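Local coordinates for putative methyltransferase (Porphyromonas gingivalis, PDB 3LL7), which probably transfers methyl groups, as a putative methyltransferase that also carries ferredoxin-like and THUMP-like domains, its substrate not being established, at residues H224-H229 against L246-I251. Sequence-based numbering, arbitrary orientation.
Sequences HVQELH and LNEATI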
ATOM      1  N   HIS A 224     -19.249   8.948   9.246  1.00 16.09           N
ATOM      2  CA  HIS A 224     -19.944   8.041   8.323  1.00 15.44           C
ATOM      3  C   HIS A 224     -19.076   6.957   7.720  1.00 14.29           C
ATOM      4  O   HIS A 224     -19.442   6.371   6.698  1.00 13.85           O
ATOM      5  CB  HIS A 224     -20.676   8.817   7.210  1.00 14.98           C
ATOM      6  CG  HIS A 224     -21.722   9.743   7.742  1.00 16.08           C
ATOM      7  ND1 HIS A 224     -22.890   9.289   8.314  1.00 17.13           N
ATOM      8  CD2 HIS A 224     -21.759  11.094   7.825  1.00 18.02           C
ATOM      9  CE1 HIS A 224     -23.613  10.323   8.712  1.00 17.37           C
ATOM     10  NE2 HIS A 224     -22.951  11.429   8.423  1.00 16.35           N
ATOM     11  N   VAL A 225     -17.960   6.664   8.389  1.00 14.41           N
ATOM     12  CA  VAL A 225     -17.046   5.593   7.968  1.00 14.11           C
ATOM     13  C   VAL A 225     -17.735   4.242   8.129  1.00 13.93           C
ATOM     14  O   VAL A 225     -18.324   3.964   9.171  1.00 14.44           O
ATOM     15  CB  VAL A 225     -15.737   5.630   8.780  1.00 14.00           C
ATOM     16  CG1 VAL A 225     -14.869   4.395   8.476  1.00 14.31           C
ATOM     17  CG2 VAL A 225     -14.952   6.886   8.453  1.00 13.25           C
ATOM     18  N   GLN A 226     -17.660   3.413   7.090  1.00 13.28           N
ATOM     19  CA  GLN A 226     -18.279   2.091   7.093  1.00 12.96           C
ATOM     20  C   GLN A 226     -17.284   0.945   7.233  1.00 12.46           C
ATOM     21  O   GLN A 226     -17.638  -0.121   7.712  1.00 11.99           O
ATOM     22  CB  GLN A 226     -19.080   1.885   5.814  1.00 13.73           C
ATOM     23  CG  GLN A 226     -20.286   2.840   5.708  1.00 14.66           C
ATOM     24  CD  GLN A 226     -21.285   2.656   6.833  1.00 15.58           C
ATOM     25  OE1 GLN A 226     -21.681   1.532   7.166  1.00 16.85           O
ATOM     26  NE2 GLN A 226     -21.701   3.770   7.434  1.00 16.50           N
ATOM     27  N   GLU A 227     -16.059   1.168   6.770  1.00 11.83           N
ATOM     28  CA  GLU A 227     -14.985   0.163   6.834  1.00 12.08           C
ATOM     29  C   GLU A 227     -13.640   0.841   6.622  1.00 12.34           C
ATOM     30  O   GLU A 227     -13.561   1.848   5.918  1.00 12.34           O
ATOM     31  CB  GLU A 227     -15.193  -0.974   5.809  1.00 12.71           C
ATOM     32  CG  GLU A 227     -15.390  -0.523   4.343  1.00 14.03           C
ATOM     33  CD  GLU A 227     -15.699  -1.687   3.394  1.00 16.87           C
ATOM     34  OE1 GLU A 227     -15.235  -2.815   3.617  1.00 16.47           O
ATOM     35  OE2 GLU A 227     -16.436  -1.477   2.414  1.00 19.93           O
ATOM     36  N   LEU A 228     -12.573   0.280   7.203  1.00 12.03           N
ATOM     37  CA  LEU A 228     -11.219   0.783   6.991  1.00 12.16           C
ATOM     38  C   LEU A 228     -10.338  -0.430   6.650  1.00 12.02           C
ATOM     39  O   LEU A 228     -10.368  -1.439   7.347  1.00 12.20           O
ATOM     40  CB  LEU A 228     -10.732   1.522   8.262  1.00 12.37           C
ATOM     41  CG  LEU A 228      -9.380   2.243   8.196  1.00 14.36           C
ATOM     42  CD1 LEU A 228      -9.268   3.358   9.212  1.00 17.64           C
ATOM     43  CD2 LEU A 228      -8.197   1.213   8.394  1.00 15.58           C
ATOM     44  N   HIS A 229      -9.582  -0.344   5.563  1.00 11.07           N
ATOM     45  CA  HIS A 229      -8.758  -1.469   5.137  1.00 11.35           C
ATOM     46  C   HIS A 229      -7.291  -1.070   5.280  1.00 11.19           C
ATOM     47  O   HIS A 229      -6.896   0.019   4.815  1.00 12.28           O
ATOM     48  CB  HIS A 229      -9.028  -1.802   3.670  1.00 11.63           C
ATOM     49  CG  HIS A 229     -10.375  -2.416   3.427  1.00 11.78           C
ATOM     50  ND1 HIS A 229     -10.545  -3.527   2.636  1.00 12.60           N
ATOM     51  CD2 HIS A 229     -11.609  -2.078   3.874  1.00 13.77           C
ATOM     52  CE1 HIS A 229     -11.825  -3.851   2.604  1.00 14.96           C
ATOM     53  NE2 HIS A 229     -12.492  -2.987   3.351  1.00 14.12           N
ATOM     54  N   LEU A 246     -23.355   7.975   3.615  1.00 19.85           N
ATOM     55  CA  LEU A 246     -24.586   8.448   4.311  1.00 21.43           C
ATOM     56  C   LEU A 246     -25.721   7.448   4.112  1.00 22.16           C
ATOM     57  O   LEU A 246     -26.779   7.520   4.758  1.00 22.48           O
ATOM     58  CB  LEU A 246     -25.041   9.787   3.734  1.00 21.48           C
ATOM     59  CG  LEU A 246     -24.437  11.143   4.120  1.00 23.08           C
ATOM     60  CD1 LEU A 246     -25.185  12.255   3.372  1.00 22.97           C
ATOM     61  CD2 LEU A 246     -24.499  11.408   5.607  1.00 24.16           C
ATOM     62  N   ASN A 247     -25.464   6.520   3.202  1.00 23.38           N
ATOM     63  CA  ASN A 247     -26.390   5.524   2.701  1.00 24.60           C
ATOM     64  C   ASN A 247     -26.711   4.470   3.734  1.00 24.33           C
ATOM     65  O   ASN A 247     -27.724   3.801   3.645  1.00 25.15           O
ATOM     66  CB  ASN A 247     -25.735   4.841   1.490  1.00 25.26           C
ATOM     67  CG  ASN A 247     -26.711   4.548   0.367  1.00 27.23           C
ATOM     68  OD1 ASN A 247     -27.752   3.916   0.581  1.00 31.22           O
ATOM     69  ND2 ASN A 247     -26.370   4.991  -0.849  1.00 27.06           N
ATOM     70  N   GLU A 248     -25.824   4.316   4.707  1.00 24.13           N
ATOM     71  CA  GLU A 248     -25.887   3.241   5.690  1.00 23.45           C
ATOM     72  C   GLU A 248     -25.838   3.897   7.077  1.00 21.96           C
ATOM     73  O   GLU A 248     -25.391   5.038   7.209  1.00 21.30           O
ATOM     74  CB  GLU A 248     -24.706   2.275   5.450  1.00 24.31           C
ATOM     75  CG  GLU A 248     -24.627   1.716   3.991  1.00 26.80           C
ATOM     76  CD  GLU A 248     -23.223   1.256   3.552  1.00 30.38           C
ATOM     77  OE1 GLU A 248     -22.417   0.830   4.407  1.00 33.32           O
ATOM     78  OE2 GLU A 248     -22.920   1.306   2.337  1.00 31.51           O
ATOM     79  N   ALA A 249     -26.319   3.206   8.106  1.00 20.94           N
ATOM     80  CA  ALA A 249     -26.297   3.756   9.463  1.00 20.11           C
ATOM     81  C   ALA A 249     -24.889   4.117   9.931  1.00 20.24           C
ATOM     82  O   ALA A 249     -23.915   3.427   9.585  1.00 19.34           O
ATOM     83  CB  ALA A 249     -26.943   2.777  10.452  1.00 20.18           C
ATOM     84  N   THR A 250     -24.785   5.197  10.707  1.00 19.61           N
ATOM     85  CA  THR A 250     -23.532   5.556  11.383  1.00 19.49           C
ATOM     86  C   THR A 250     -23.081   4.416  12.311  1.00 18.69           C
ATOM     87  O   THR A 250     -23.893   3.826  13.018  1.00 17.91           O
ATOM     88  CB  THR A 250     -23.679   6.886  12.182  1.00 20.03           C
ATOM     89  OG1 THR A 250     -23.854   7.974  11.263  1.00 21.71           O
ATOM     90  CG2 THR A 250     -22.440   7.172  13.033  1.00 21.47           C
ATOM     91  N   ILE A 251     -21.790   4.111  12.283  1.00 17.94           N
ATOM     92  CA  ILE A 251     -21.195   3.082  13.149  1.00 17.59           C
ATOM     93  C   ILE A 251     -20.255   3.811  14.082  1.00 17.14           C
ATOM     94  O   ILE A 251     -19.395   4.561  13.608  1.00 17.03           O
ATOM     95  CB  ILE A 251     -20.336   2.080  12.333  1.00 17.21           C
ATOM     96  CG1 ILE A 251     -21.176   1.395  11.255  1.00 18.08           C
ATOM     97  CG2 ILE A 251     -19.708   1.007  13.255  1.00 17.96           C
ATOM     98  CD1 ILE A 251     -20.369   0.628  10.244  1.00 18.93           C
TER
HETATM   99  O   HOH W   1     -23.105   6.706   8.172  1.00 20.97           O
HETATM  100  O   HOH W   2     -20.104   5.644  10.502  1.00 19.25           O
HETATM  101  O   HOH W   3     -23.762   0.567   8.785  1.00 23.94           O
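Gln226 reaches from its strand into the bend of the loop 246-251 and shows how one amide can join a strand to an irregular chain. Its CB lies near Glu248 OE1, and Gln226 CG comes closer to the same Glu248 OE1, at 3.2 Å. A bend at chi2 (-61°) swings CD against Glu248 OE1, with Glu248 CB a little farther off. At the tip the two branches part. Gln226 NE2 donates to Ala249 O at 3.1 Å in a nearly straight bond (172°); the acceptor lies in the amide plane, whereas the donor stands above the plane of the carbonyl. OE1 meets the CD1 methyl of Ile251 and accepts a bond from a water that also donates to Ala249 O, so both branches of the amide lead to one carbonyl. Gln226 OE1 also lies 2.9 Å from Glu248 OE1, two acceptors without a bond between them; amide and carboxylate are steeply inclined to each other, and the salt bridge of Glu248 OE2 to Arg243 probably eases the repulsion.

A second grip is at His224. Leu246 CD2 sits over one face of the imidazole, 3.4 Å from the centroid of the His224 ring, in a CH-pi contact displaced toward NE2. At the ring edge, His224 ND1 shares a 2.6 Å hydrogen bond with the oxygen of a water that donates to Glu248 O. Another water links the backbones, donating to Val225 O and accepting from Ile251 N.

The contact lies where the loop between strands 236-244 and 258-263 meets the start of strand 225-233, which pairs antiparallel with the first and parallel with the second. Val225 touches Leu219 of helix 215-221 as well as Val242 and Met244 of strand 236-244, while Leu246 also packs on Leu199.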